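Local coordinates for CIR protein (Plasmodium chabaudi chabaudi, PDB 6ZYV) that is of unknown function but belongs to the Plasmodium-interspersed repeat (PIR) family of variant antigens, whose ectodomain is probably carried by a membrane-spanning helix, at residues 191-194 / 195-198; 141-144 / 145-148; 225-228 / 229-232. The protein carries 5 engineered substitutions. One frame throughout, in Å; residues are numbered along the deposited sequence.

Contact 1. Residues 191-194 / 195-198; sequences EYQK and FLND
Apolar packing on the inward side of this helical turn centres on the Tyr192 ring. Leu196, one turn on, lies over one face of it in a CH-pi contact, with its CG 4.2 Å from the ring centroid and displaced toward the rim. Both methyls reach the phenol end on that same face: Leu196 CD1 is 3.6 Å from Tyr192 CE2, while Leu196 CD2 lies near Tyr192 CZ and OH. Phe195 meets the same ring obliquely, its CD2 3.8 Å from Tyr192 CE1. Tyr208 of helix 206-211 bonds the Tyr192 hydroxyl and also touches Phe195 and Leu196, and Ile160 of helix 154-174 packs on Tyr192 and Phe195.

Polar side chains pair with i+4 spacing elsewhere on the turn. Gln193 NE2 donates to Asn197 OD1 over 3.0 Å, but the bond is bent (N-H...O 135°) and the donor stands above the carbonyl plane of Asn197. Thr240 O also takes a bond from Gln193 NE2, and Thr242 N gives one to Asn197 OD1, so the amide pair holds the last modelled residues of the chain against the helix.

The charged pair is Lys194 and Asp198. A bend at the last torsion of the lysine (chi4 -75°) turns NZ onto the syn lone pair of Asp198 OD2 at 3.0 Å.

Aromatic and leucine side chains on the buried side, with i to i+4 polar pairs elsewhere, mark this as the last turn of an amphipathic helix in an all-helical fold.

Contact 2. Residues 141-144 / 145-148; sequences DKKI and DLMN
Ile144 O is gripped twice by Asn148, once from the backbone and once from the side chain. The backbone N of Asn148 makes the usual helical bond, 3.1 Å to Ile144 O. Its amide ND2 curls back to the same oxygen, also at 3.1 Å, in a nearly straight bond (N-H...O 170°). The oxygen lies close to the amide plane of Asn148, yet the donor itself stands well above the carbonyl plane of Ile144. Asn148 CG stands beside its own backbone N (chi1 -85°), which swings the amide back toward the preceding turn. There the amide and the Ile144 side chain lie side by side, with Ile144 CG2 4.0 Å from Asn148 ND2.

Two lysine stems reach the branched end of Leu146 loosely. Its CG is 4.2 Å from Lys142 CD, and its CD1 is equally far from Lys143 CD. Lys142 NZ remains 4.3 Å from Asp145 OD2, beyond a salt bridge, whereas Lys143 NZ forms a salt bridge with Asp85 in the first turns of helix 81-101.

With CG beside its own backbone N (chi1 -57°), Met147 brings that atom 3.2 Å from Lys143 O; the chain then bends twice. It packs on Ile92 and Leu93 of helix 81-101 and on Leu110 of helix 110-118, which Ile144 touches as well.

Chemically, the turn divides its work: apolar groups join neighbouring helices, lysine stems lie along Leu146, which also meets Gln210 of helix 206-211, and the carbonyl that accepts two hydrogen bonds ties the Asn148 amide to the backbone close to the helix end.

Contact 3. Residues 225-228 / 229-232; sequences KCNN and GQHS
Asn227 and Ser232 clasp each other through a pair of nearly straight bonds. Ser232 N donates to Asn227 OD1 at 2.8 Å, and Asn227 ND2 donates to Ser232 O at 2.9 Å. The second bond lies in the carbonyl plane of Ser232 and in the amide plane of Asn227, so the amide meets the backbone of Ser232 edge-on, pairing with both its N-H and its C=O.

Next to this clasp, Gln230 packs tightly on the helix end. With CG set between the backbone N and the carbonyl carbon (chi1 76°), it comes to 3.2 Å from Cys226 O. The same oxygen receives Gly229 N at 3.3 Å, from above the carbonyl plane, and a weak bond from Gln230 N. Beyond CG the glutamine chain is extended, letting Gln230 OE1 accept from Ser232 OG at 2.6 Å while NE2 bonds to Tyr178 O. Cys226 itself is fixed by its disulfide to Cys181.

The solvent side is looser. Asn228 and Gly229 are exposed at this bend, and a water bridges two backbone carbonyls, donating to Asn227 O and Gln230 O and meeting His231 ND1 in the ring plane at 2.7 Å.

Side-chain and water bonds thus take over where the helical pattern stops: the asparagine amide holds the outgoing loop, and the disulfide holds the last residue of helix 213-226.

In the fold
From the N terminus, the contacts come in series: contact 2 on helix 134-149, contact 1 at the end of helix 181-198, and contact 3 where helix 213-226 gives way to loop. Each is local, so none closes a long loop, nests or crosses. Contact 2 faces helices 81-101 and 110-118, and contact 1 faces helix 154-174; both also touch helix 206-211, although their nearest atoms are about 11 Å apart. Contact 3 lies across the chain's centre from contact 2, their centres 36 Å apart, and joins the start of helix 181-198 through a disulfide. The modelled part of the tail leaving contact 3 ends beside contact 1, at the opposite end of that helix.

Contact 1. Residues 191-194 / 195-198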
loop_
_atom_site.group_PDB
_atom_site.type_symbol
_atom_site.label_atom_id
_atom_site.label_comp_id
_atom_site.label_asym_id
_atom_site.label_seq_id
_atom_site.Cartn_x
_atom_site.Cartn_y
_atom_site.Cartn_z
ATOM N N GLU A 191 4.507 -19.275 1.634
ATOM C CA GLU A 191 5.265 -18.127 2.123
ATOM C C GLU A 191 4.485 -17.409 3.243
ATOM O O GLU A 191 5.065 -17.006 4.246
ATOM C CB GLU A 191 5.548 -17.161 0.965
ATOM C CG GLU A 191 6.456 -16.009 1.352
ATOM C CD GLU A 191 6.587 -14.893 0.324
ATOM O OE1 GLU A 191 5.939 -14.988 -0.745
ATOM O OE2 GLU A 191 7.330 -13.916 0.590
ATOM N N TYR A 192 3.170 -17.289 3.075
ATOM C CA TYR A 192 2.314 -16.675 4.071
ATOM C C TYR A 192 2.196 -17.577 5.340
ATOM O O TYR A 192 2.270 -17.067 6.463
ATOM C CB TYR A 192 0.950 -16.382 3.460
ATOM C CG TYR A 192 -0.010 -15.812 4.471
ATOM C CD1 TYR A 192 0.238 -14.590 5.085
ATOM C CD2 TYR A 192 -1.144 -16.516 4.853
ATOM C CE1 TYR A 192 -0.627 -14.075 6.035
ATOM C CE2 TYR A 192 -2.032 -15.998 5.782
ATOM C CZ TYR A 192 -1.770 -14.774 6.373
ATOM O OH TYR A 192 -2.608 -14.304 7.354
ATOM N N GLN A 193 2.082 -18.908 5.161
ATOM C CA GLN A 193 2.030 -19.845 6.285
ATOM C C GLN A 193 3.330 -19.751 7.098
ATOM O O GLN A 193 3.279 -19.723 8.318
ATOM C CB GLN A 193 1.829 -21.292 5.788
ATOM C CG GLN A 193 1.745 -22.335 6.914
ATOM C CD GLN A 193 0.518 -22.139 7.770
ATOM O OE1 GLN A 193 -0.595 -22.512 7.392
ATOM N NE2 GLN A 193 0.685 -21.541 8.949
ATOM N N LYS A 194 4.478 -19.617 6.415
ATOM C CA LYS A 194 5.775 -19.453 7.048
ATOM C C LYS A 194 5.832 -18.116 7.799
ATOM O O LYS A 194 6.398 -18.061 8.883
ATOM C CB LYS A 194 6.910 -19.569 6.027
ATOM C CG LYS A 194 8.290 -19.548 6.664
ATOM C CD LYS A 194 9.391 -20.040 5.714
ATOM C CE LYS A 194 10.771 -19.957 6.334
ATOM N NZ LYS A 194 11.259 -18.556 6.378
ATOM N N PHE A 195 5.229 -17.058 7.254
ATOM C CA PHE A 195 5.171 -15.757 7.918
ATOM C C PHE A 195 4.393 -15.873 9.268
ATOM O O PHE A 195 4.819 -15.310 10.271
ATOM C CB PHE A 195 4.546 -14.706 6.976
ATOM C CG PHE A 195 3.992 -13.477 7.657
ATOM C CD1 PHE A 195 4.833 -12.458 8.080
ATOM C CD2 PHE A 195 2.636 -13.366 7.915
ATOM C CE1 PHE A 195 4.326 -11.363 8.750
ATOM C CE2 PHE A 195 2.126 -12.273 8.593
ATOM C CZ PHE A 195 2.967 -11.276 9.002
ATOM N N LEU A 196 3.265 -16.595 9.277
ATOM C CA LEU A 196 2.455 -16.778 10.479
ATOM C C LEU A 196 3.223 -17.567 11.533
ATOM O O LEU A 196 3.207 -17.200 12.713
ATOM C CB LEU A 196 1.126 -17.483 10.148
ATOM C CG LEU A 196 0.172 -16.741 9.199
ATOM C CD1 LEU A 196 -1.084 -17.589 8.877
ATOM C CD2 LEU A 196 -0.219 -15.389 9.773
ATOM N N ASN A 197 3.904 -18.649 11.097
ATOM C CA ASN A 197 4.692 -19.540 11.950
ATOM C C ASN A 197 5.939 -18.859 12.490
ATOM O O ASN A 197 6.139 -18.873 13.684
ATOM C CB ASN A 197 5.058 -20.839 11.214
ATOM C CG ASN A 197 3.874 -21.672 10.799
ATOM O OD1 ASN A 197 2.729 -21.336 11.092
ATOM N ND2 ASN A 197 4.099 -22.777 10.098
ATOM N N ASP A 198 6.761 -18.252 11.646
ATOM C CA ASP A 198 7.994 -17.606 12.069
ATOM C C ASP A 198 7.758 -16.446 13.019
ATOM O O ASP A 198 8.566 -16.214 13.913
ATOM C CB ASP A 198 8.785 -17.079 10.861
ATOM C CG ASP A 198 9.415 -18.125 9.964
ATOM O OD1 ASP A 198 9.336 -19.339 10.306
ATOM O OD2 ASP A 198 9.979 -17.737 8.919
#

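Contact 2. Residues 141-144 / 145-148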
loop_
_atom_site.group_PDB
_atom_site.type_symbol
_atom_site.label_atom_id
_atom_site.label_comp_id
_atom_site.label_asym_id
_atom_site.label_seq_id
_atom_site.Cartn_x
_atom_site.Cartn_y
_atom_site.Cartn_z
ATOM N N ASP A 141 -6.183 8.062 11.437
ATOM C CA ASP A 141 -5.708 7.800 12.790
ATOM C C ASP A 141 -5.798 6.319 13.165
ATOM O O ASP A 141 -4.893 5.814 13.828
ATOM C CB ASP A 141 -6.481 8.636 13.815
ATOM C CG ASP A 141 -5.994 10.053 13.939
ATOM O OD1 ASP A 141 -4.798 10.308 13.597
ATOM O OD2 ASP A 141 -6.802 10.924 14.377
ATOM N N LYS A 142 -6.893 5.638 12.755
ATOM C CA LYS A 142 -7.074 4.232 13.043
ATOM C C LYS A 142 -6.032 3.427 12.299
ATOM O O LYS A 142 -5.465 2.526 12.883
ATOM C CB LYS A 142 -8.474 3.750 12.628
ATOM C CG LYS A 142 -9.182 2.896 13.689
ATOM C CD LYS A 142 -8.429 1.683 14.269
ATOM C CE LYS A 142 -8.929 1.454 15.683
ATOM N NZ LYS A 142 -8.302 0.313 16.427
ATOM N N LYS A 143 -5.757 3.762 11.025
ATOM C CA LYS A 143 -4.763 3.056 10.229
ATOM C C LYS A 143 -3.370 3.243 10.813
ATOM O O LYS A 143 -2.628 2.271 10.894
ATOM C CB LYS A 143 -4.841 3.438 8.735
ATOM C CG LYS A 143 -6.188 3.156 8.076
ATOM C CD LYS A 143 -6.582 1.667 8.106
ATOM C CE LYS A 143 -7.937 1.370 7.463
ATOM N NZ LYS A 143 -8.199 -0.113 7.304
ATOM N N ILE A 144 -3.039 4.464 11.295
ATOM C CA ILE A 144 -1.740 4.733 11.932
ATOM C C ILE A 144 -1.608 3.917 13.232
ATOM O O ILE A 144 -0.573 3.291 13.476
ATOM C CB ILE A 144 -1.535 6.262 12.158
ATOM C CG1 ILE A 144 -1.255 6.964 10.848
ATOM C CG2 ILE A 144 -0.444 6.566 13.200
ATOM C CD1 ILE A 144 -1.371 8.486 10.948
ATOM N N ASP A 145 -2.676 3.869 14.014
ATOM C CA ASP A 145 -2.698 3.111 15.258
ATOM C C ASP A 145 -2.562 1.609 14.990
ATOM O O ASP A 145 -1.855 0.920 15.720
ATOM C CB ASP A 145 -3.964 3.424 16.053
ATOM C CG ASP A 145 -3.894 2.965 17.492
ATOM O OD1 ASP A 145 -2.828 3.165 18.130
ATOM O OD2 ASP A 145 -4.901 2.399 17.990
ATOM N N LEU A 146 -3.177 1.118 13.905
ATOM C CA LEU A 146 -3.064 -0.259 13.486
ATOM C C LEU A 146 -1.629 -0.585 13.088
ATOM O O LEU A 146 -1.169 -1.664 13.420
ATOM C CB LEU A 146 -4.000 -0.557 12.324
ATOM C CG LEU A 146 -5.426 -0.853 12.717
ATOM C CD1 LEU A 146 -6.312 -0.890 11.488
ATOM C CD2 LEU A 146 -5.520 -2.145 13.594
ATOM N N MET A 147 -0.926 0.326 12.411
ATOM C CA MET A 147 0.475 0.089 12.048
ATOM C C MET A 147 1.347 -0.025 13.280
ATOM O O MET A 147 2.232 -0.878 13.312
ATOM C CB MET A 147 1.015 1.148 11.062
ATOM C CG MET A 147 0.204 1.247 9.766
ATOM S SD MET A 147 0.315 -0.169 8.659
ATOM C CE MET A 147 -1.162 -1.074 9.080
ATOM N N ASN A 148 1.066 0.794 14.318
ATOM C CA ASN A 148 1.781 0.767 15.585
ATOM C C ASN A 148 1.459 -0.468 16.395
ATOM O O ASN A 148 2.353 -1.027 17.007
ATOM C CB ASN A 148 1.501 2.035 16.400
ATOM C CG ASN A 148 2.406 3.162 15.997
ATOM O OD1 ASN A 148 3.505 3.308 16.554
ATOM N ND2 ASN A 148 1.990 3.944 14.999
#

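Contact 3. Residues 225-228 / 229-232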
loop_
_atom_site.group_PDB
_atom_site.type_symbol
_atom_site.label_atom_id
_atom_site.label_comp_id
_atom_site.label_asym_id
_atom_site.label_seq_id
_atom_site.Cartn_x
_atom_site.Cartn_y
_atom_site.Cartn_z
ATOM N N LYS A 225 -9.649 -14.144 -10.670
ATOM C CA LYS A 225 -9.239 -13.589 -11.959
ATOM C C LYS A 225 -8.441 -14.609 -12.773
ATOM O O LYS A 225 -8.660 -14.719 -13.970
ATOM C CB LYS A 225 -8.467 -12.254 -11.813
ATOM C CG LYS A 225 -9.312 -11.090 -11.284
ATOM C CD LYS A 225 -10.488 -10.730 -12.213
ATOM C CE LYS A 225 -11.435 -9.700 -11.618
ATOM N NZ LYS A 225 -12.392 -9.154 -12.636
ATOM N N CYS A 226 -7.562 -15.394 -12.136
ATOM C CA CYS A 226 -6.826 -16.449 -12.844
ATOM C C CYS A 226 -7.783 -17.480 -13.382
ATOM O O CYS A 226 -7.643 -17.885 -14.532
ATOM C CB CYS A 226 -5.774 -17.089 -11.952
ATOM S SG CYS A 226 -4.332 -16.037 -11.657
ATOM N N ASN A 227 -8.830 -17.821 -12.604
ATOM C CA ASN A 227 -9.839 -18.765 -13.058
ATOM C C ASN A 227 -10.835 -18.192 -14.072
ATOM O O ASN A 227 -11.886 -18.789 -14.312
ATOM C CB ASN A 227 -10.553 -19.422 -11.879
ATOM C CG ASN A 227 -9.933 -20.740 -11.512
ATOM O OD1 ASN A 227 -9.154 -21.334 -12.271
ATOM N ND2 ASN A 227 -10.250 -21.242 -10.339
ATOM N N ASN A 228 -10.505 -17.057 -14.688
ATOM C CA ASN A 228 -11.273 -16.489 -15.788
ATOM C C ASN A 228 -10.691 -16.879 -17.163
ATOM O O ASN A 228 -11.389 -16.809 -18.169
ATOM C CB ASN A 228 -11.447 -14.978 -15.656
ATOM C CG ASN A 228 -12.488 -14.585 -14.642
ATOM O OD1 ASN A 228 -13.290 -15.403 -14.195
ATOM N ND2 ASN A 228 -12.510 -13.327 -14.239
ATOM N N GLY A 229 -9.438 -17.302 -17.200
ATOM C CA GLY A 229 -8.801 -17.752 -18.430
ATOM C C GLY A 229 -8.224 -19.154 -18.337
ATOM O O GLY A 229 -7.604 -19.626 -19.290
ATOM N N GLN A 230 -8.402 -19.829 -17.191
ATOM C CA GLN A 230 -7.950 -21.194 -16.945
ATOM C C GLN A 230 -8.940 -21.917 -15.983
ATOM O O GLN A 230 -9.971 -21.349 -15.599
ATOM C CB GLN A 230 -6.494 -21.204 -16.405
ATOM C CG GLN A 230 -6.383 -20.807 -14.947
ATOM C CD GLN A 230 -4.963 -20.781 -14.470
ATOM O OE1 GLN A 230 -4.492 -21.695 -13.784
ATOM N NE2 GLN A 230 -4.244 -19.731 -14.820
ATOM N N HIS A 231 -8.638 -23.168 -15.613
ATOM C CA HIS A 231 -9.493 -23.916 -14.711
ATOM C C HIS A 231 -8.659 -24.658 -13.700
ATOM O O HIS A 231 -8.279 -25.785 -13.952
ATOM C CB HIS A 231 -10.386 -24.852 -15.506
ATOM C CG HIS A 231 -11.577 -25.306 -14.729
ATOM N ND1 HIS A 231 -12.442 -24.400 -14.153
ATOM C CD2 HIS A 231 -11.975 -26.556 -14.411
ATOM C CE1 HIS A 231 -13.332 -25.123 -13.505
ATOM N NE2 HIS A 231 -13.105 -26.423 -13.655
ATOM N N SER A 232 -8.368 -24.040 -12.548
ATOM C CA SER A 232 -7.519 -24.654 -11.537
ATOM C C SER A 232 -8.117 -24.668 -10.140
ATOM O O SER A 232 -8.925 -23.813 -9.787
ATOM C CB SER A 232 -6.167 -23.938 -11.486
ATOM O OG SER A 232 -5.577 -23.814 -12.771
HETATM O O HOH W 1 -12.348 -21.684 -14.569
#